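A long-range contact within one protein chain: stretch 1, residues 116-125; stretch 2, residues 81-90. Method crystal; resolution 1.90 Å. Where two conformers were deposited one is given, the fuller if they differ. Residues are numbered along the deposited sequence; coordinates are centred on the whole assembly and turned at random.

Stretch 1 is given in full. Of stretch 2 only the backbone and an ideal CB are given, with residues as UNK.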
# COMPACT_ATOMS: atom_id res chain seq x y z
N GLU B 116 -8.78 -13.25 12.74
CA GLU B 116 -9.05 -12.37 13.89
C GLU B 116 -7.72 -11.89 14.48
O GLU B 116 -6.80 -12.69 14.63
CB GLU B 116 -9.92 -13.10 14.93
CG GLU B 116 -11.23 -13.63 14.34
CD GLU B 116 -12.12 -14.41 15.32
OE1 GLU B 116 -13.31 -14.60 14.99
OE2 GLU B 116 -11.64 -14.86 16.39
N VAL B 117 -7.58 -10.59 14.77
CA VAL B 117 -6.32 -10.13 15.36
C VAL B 117 -6.12 -10.74 16.75
O VAL B 117 -7.09 -11.13 17.41
CB VAL B 117 -6.20 -8.59 15.44
CG1 VAL B 117 -6.31 -8.00 14.03
CG2 VAL B 117 -7.24 -8.01 16.38
N SER B 118 -4.88 -10.87 17.21
CA SER B 118 -4.68 -11.47 18.55
C SER B 118 -5.30 -10.59 19.63
O SER B 118 -5.38 -9.37 19.48
CB SER B 118 -3.20 -11.74 18.85
OG SER B 118 -2.47 -10.53 18.95
N ILE B 119 -5.74 -11.23 20.71
CA ILE B 119 -6.23 -10.52 21.88
C ILE B 119 -5.11 -9.65 22.49
O ILE B 119 -5.38 -8.57 23.02
CB ILE B 119 -6.73 -11.49 22.96
CG1 ILE B 119 -7.38 -10.72 24.10
CG2 ILE B 119 -5.58 -12.36 23.48
CD1 ILE B 119 -8.78 -10.29 23.78
N ASP B 120 -3.87 -10.12 22.41
CA ASP B 120 -2.73 -9.33 22.83
C ASP B 120 -2.68 -8.01 22.07
O ASP B 120 -2.53 -6.94 22.66
CB ASP B 120 -1.42 -10.09 22.61
CG ASP B 120 -1.19 -11.16 23.67
OD1 ASP B 120 -1.77 -11.06 24.77
OD2 ASP B 120 -0.41 -12.10 23.39
N ASP B 121 -2.79 -8.09 20.74
CA ASP B 121 -2.75 -6.89 19.91
C ASP B 121 -4.00 -6.05 20.13
O ASP B 121 -3.93 -4.82 20.20
CB ASP B 121 -2.64 -7.25 18.43
CG ASP B 121 -1.22 -7.63 18.04
OD1 ASP B 121 -0.99 -8.00 16.86
OD2 ASP B 121 -0.34 -7.56 18.91
N LEU B 122 -5.15 -6.72 20.22
CA LEU B 122 -6.42 -6.01 20.42
C LEU B 122 -6.38 -5.14 21.66
O LEU B 122 -6.90 -4.02 21.68
CB LEU B 122 -7.55 -7.03 20.61
CG LEU B 122 -8.99 -6.54 20.44
CD1 LEU B 122 -9.26 -6.11 18.97
CD2 LEU B 122 -9.92 -7.66 20.85
N LEU B 123 -5.81 -5.68 22.74
CA LEU B 123 -5.90 -5.04 24.04
C LEU B 123 -4.63 -4.27 24.40
O LEU B 123 -4.59 -3.53 25.37
CB LEU B 123 -6.23 -6.07 25.15
CG LEU B 123 -7.55 -6.85 24.97
CD1 LEU B 123 -7.81 -7.75 26.17
CD2 LEU B 123 -8.73 -5.91 24.77
N GLY B 124 -3.58 -4.44 23.60
CA GLY B 124 -2.33 -3.76 23.87
C GLY B 124 -1.79 -4.29 25.18
O GLY B 124 -1.59 -3.52 26.12
N ARG B 125 -1.58 -5.60 25.23
CA ARG B 125 -1.03 -6.27 26.40
C ARG B 125 0.50 -6.18 26.45
O ARG B 125 1.11 -6.30 27.52
CB ARG B 125 -1.47 -7.74 26.41
CG ARG B 125 -2.95 -7.96 26.70
CD ARG B 125 -3.29 -9.43 26.62
NE ARG B 125 -4.53 -9.77 27.31
CZ ARG B 125 -5.02 -11.00 27.42
NH1 ARG B 125 -4.37 -12.02 26.86
NH2 ARG B 125 -6.15 -11.22 28.07
N UNK B 81 0.59 -0.83 12.85
CA UNK B 81 -0.57 -1.70 12.78
C UNK B 81 -1.23 -1.82 14.15
O UNK B 81 -2.47 -1.86 14.26
CB UNK B 81 -0.17 -3.08 12.25
N UNK B 82 -0.42 -1.86 15.20
CA UNK B 82 -0.98 -1.95 16.56
C UNK B 82 -1.70 -0.67 16.97
O UNK B 82 -2.75 -0.70 17.63
CB UNK B 82 0.13 -2.26 17.57
N UNK B 83 -1.15 0.47 16.55
CA UNK B 83 -1.83 1.74 16.75
C UNK B 83 -3.23 1.68 16.14
O UNK B 83 -4.24 2.02 16.78
CB UNK B 83 -1.02 2.89 16.14
N UNK B 84 -3.29 1.22 14.90
CA UNK B 84 -4.56 1.07 14.20
C UNK B 84 -5.50 0.09 14.93
O UNK B 84 -6.68 0.39 15.16
CB UNK B 84 -4.31 0.59 12.77
N UNK B 85 -4.97 -1.05 15.33
CA UNK B 85 -5.81 -2.09 15.94
C UNK B 85 -6.38 -1.58 17.25
O UNK B 85 -7.57 -1.77 17.53
CB UNK B 85 -5.02 -3.38 16.17
N UNK B 86 -5.56 -0.93 18.06
CA UNK B 86 -6.05 -0.43 19.34
C UNK B 86 -7.10 0.67 19.16
O UNK B 86 -8.06 0.74 19.93
CB UNK B 86 -4.88 0.10 20.18
N UNK B 87 -6.91 1.51 18.15
CA UNK B 87 -7.89 2.55 17.83
C UNK B 87 -9.25 1.93 17.51
O UNK B 87 -10.29 2.46 17.89
CB UNK B 87 -7.41 3.40 16.65
N UNK B 88 -9.25 0.79 16.83
CA UNK B 88 -10.50 0.10 16.51
C UNK B 88 -11.10 -0.65 17.69
O UNK B 88 -12.32 -0.70 17.88
CB UNK B 88 -10.27 -0.88 15.36
N UNK B 89 -10.24 -1.27 18.49
CA UNK B 89 -10.71 -2.00 19.66
C UNK B 89 -11.60 -1.15 20.51
O UNK B 89 -12.62 -1.62 21.04
CB UNK B 89 -9.53 -2.51 20.49
N UNK B 90 -11.18 0.10 20.72
CA UNK B 90 -11.88 1.00 21.61
C UNK B 90 -13.19 1.52 21.01
O UNK B 90 -13.90 2.29 21.66
CB UNK B 90 -10.97 2.17 21.97

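Stretch 2 is helical from position 81 to 89, and its axis passes 8.4 Å from that of the short helix 119-123 at an angle of 75°. So steep a crossing limits the contact to a few positions, chiefly 82, 85, 86 and 89.

At position 81 the CA-to-CB bond points sideways and nothing of stretch 1 lies within 5.5 Å of the ideal CB, so many side chains would fit. The residue is Lys81, extended through four t rotamers, with its NZ hydrogen-bonded elsewhere in the structure.

Position 82 also points sideways, its ideal CB 5.5 Å from Asp121 O, but the Asp121 carboxylate lies nearby. A long polar or basic chain would suit, although a smaller residue could be tolerated. It is Lys82, whose CE comes within 3.6 Å of Asp121 OD2. Its NZ remains 4.5 Å from the same OD2, so the opposite charges are near each other without forming a salt bridge.

Positions 83 and 84 are out of reach of stretch 1, which places no demand on them; they hold Val83 and Ile84.

Position 85 points toward stretch 1. Its ideal CB is 4.4 Å from Asp121 O, 5.1 Å from Val117 CG2 and 5.2 Å from Leu122 CA, a largely apolar setting between the loop and the helix. Valine, leucine, isoleucine or methionine would be reasonable. The residue is Ile85, and its CG2 packs 4.0 Å from Val117 CG2, 3.7 Å from Leu122 CA and 3.6 Å from Asp121 O, while its CD1 lies 4.1 Å from Asp121 CB. One branched side chain thus touches three residues of stretch 1.

Position 86 points sideways, with its ideal CB 4.8 Å from Leu122 O and 5.0 Å from Asp121 O. Carbonyls at the end of a helix offer acceptors, which favours a donor such as lysine, arginine or glutamine; an acidic residue would need an intermediary. Glu86 is found, and water provides it: one molecule donates to Glu86 OE2 (2.6 Å) and to Asp121 O (2.7 Å), and another to Glu86 OE1 (2.7 Å) and to Leu123 O (3.2 Å). The carboxylate also comes close to Gly124, with Glu86 OE2 3.6 Å from Gly124 CA. Gly124 has positive phi, and an ideal CB there would lie 2.5 Å from Glu86 OE1, a clash that glycine avoids.

Position 87 is out of reach and open to many residues; Ser87 turns its OG back to donate to Ile84 O (2.7 Å). Position 88 points sideways, beyond contact with stretch 1, and is Leu88.

Position 89 points toward stretch 1, and its ideal CB is only 3.3 Å from Leu122 O. Such a tight approach favours a small residue, alanine or glycine, with serine possible. It is Ala89, whose CB also meets Leu122 CD1 at 3.9 Å, because the end of that leucine comes nearer although its CA-to-CB bond points away.

Position 90, past the helix, makes no contact and could be almost anything; it is Lys90.

Stretch 2 81-90: KKVIIESLAK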
# COMPACT_ATOMS: atom_id res chain seq x y z
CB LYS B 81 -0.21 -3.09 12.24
CG LYS B 81 -1.49 -3.90 11.83
CD LYS B 81 -1.10 -5.31 11.33
CE LYS B 81 -2.31 -6.00 10.65
NZ LYS B 81 -2.03 -7.40 10.25
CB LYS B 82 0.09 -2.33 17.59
CG LYS B 82 0.52 -3.80 17.47
CD LYS B 82 1.78 -4.11 18.30
CE LYS B 82 2.37 -5.46 17.94
NZ LYS B 82 3.75 -5.68 18.50
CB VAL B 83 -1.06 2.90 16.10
CG1 VAL B 83 -1.94 4.13 15.99
CG2 VAL B 83 0.21 3.19 16.90
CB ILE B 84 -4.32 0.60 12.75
CG1 ILE B 84 -3.67 1.75 11.94
CG2 ILE B 84 -5.63 0.09 12.11
CD1 ILE B 84 -3.24 1.31 10.54
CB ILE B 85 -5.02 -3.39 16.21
CG1 ILE B 85 -4.73 -4.12 14.89
CG2 ILE B 85 -5.82 -4.32 17.14
CD1 ILE B 85 -3.57 -5.15 14.99
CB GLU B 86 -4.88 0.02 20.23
CG GLU B 86 -3.97 -1.15 20.59
CD GLU B 86 -2.88 -0.79 21.60
OE1 GLU B 86 -3.17 -0.14 22.63
OE2 GLU B 86 -1.72 -1.19 21.37
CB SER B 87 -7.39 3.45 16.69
OG SER B 87 -7.65 2.90 15.39
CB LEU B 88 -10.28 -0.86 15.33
CG LEU B 88 -9.82 -0.15 14.05
CD1 LEU B 88 -9.29 -1.17 13.04
CD2 LEU B 88 -11.01 0.62 13.44
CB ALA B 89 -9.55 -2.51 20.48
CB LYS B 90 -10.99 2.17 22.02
CG LYS B 90 -9.72 1.73 22.75
CD LYS B 90 -8.70 2.88 22.86
CE LYS B 90 -7.45 2.44 23.63
NZ LYS B 90 -6.35 3.43 23.47
O HOH W 1 -1.60 -3.52 20.22
O HOH W 2 -5.21 -0.59 24.35
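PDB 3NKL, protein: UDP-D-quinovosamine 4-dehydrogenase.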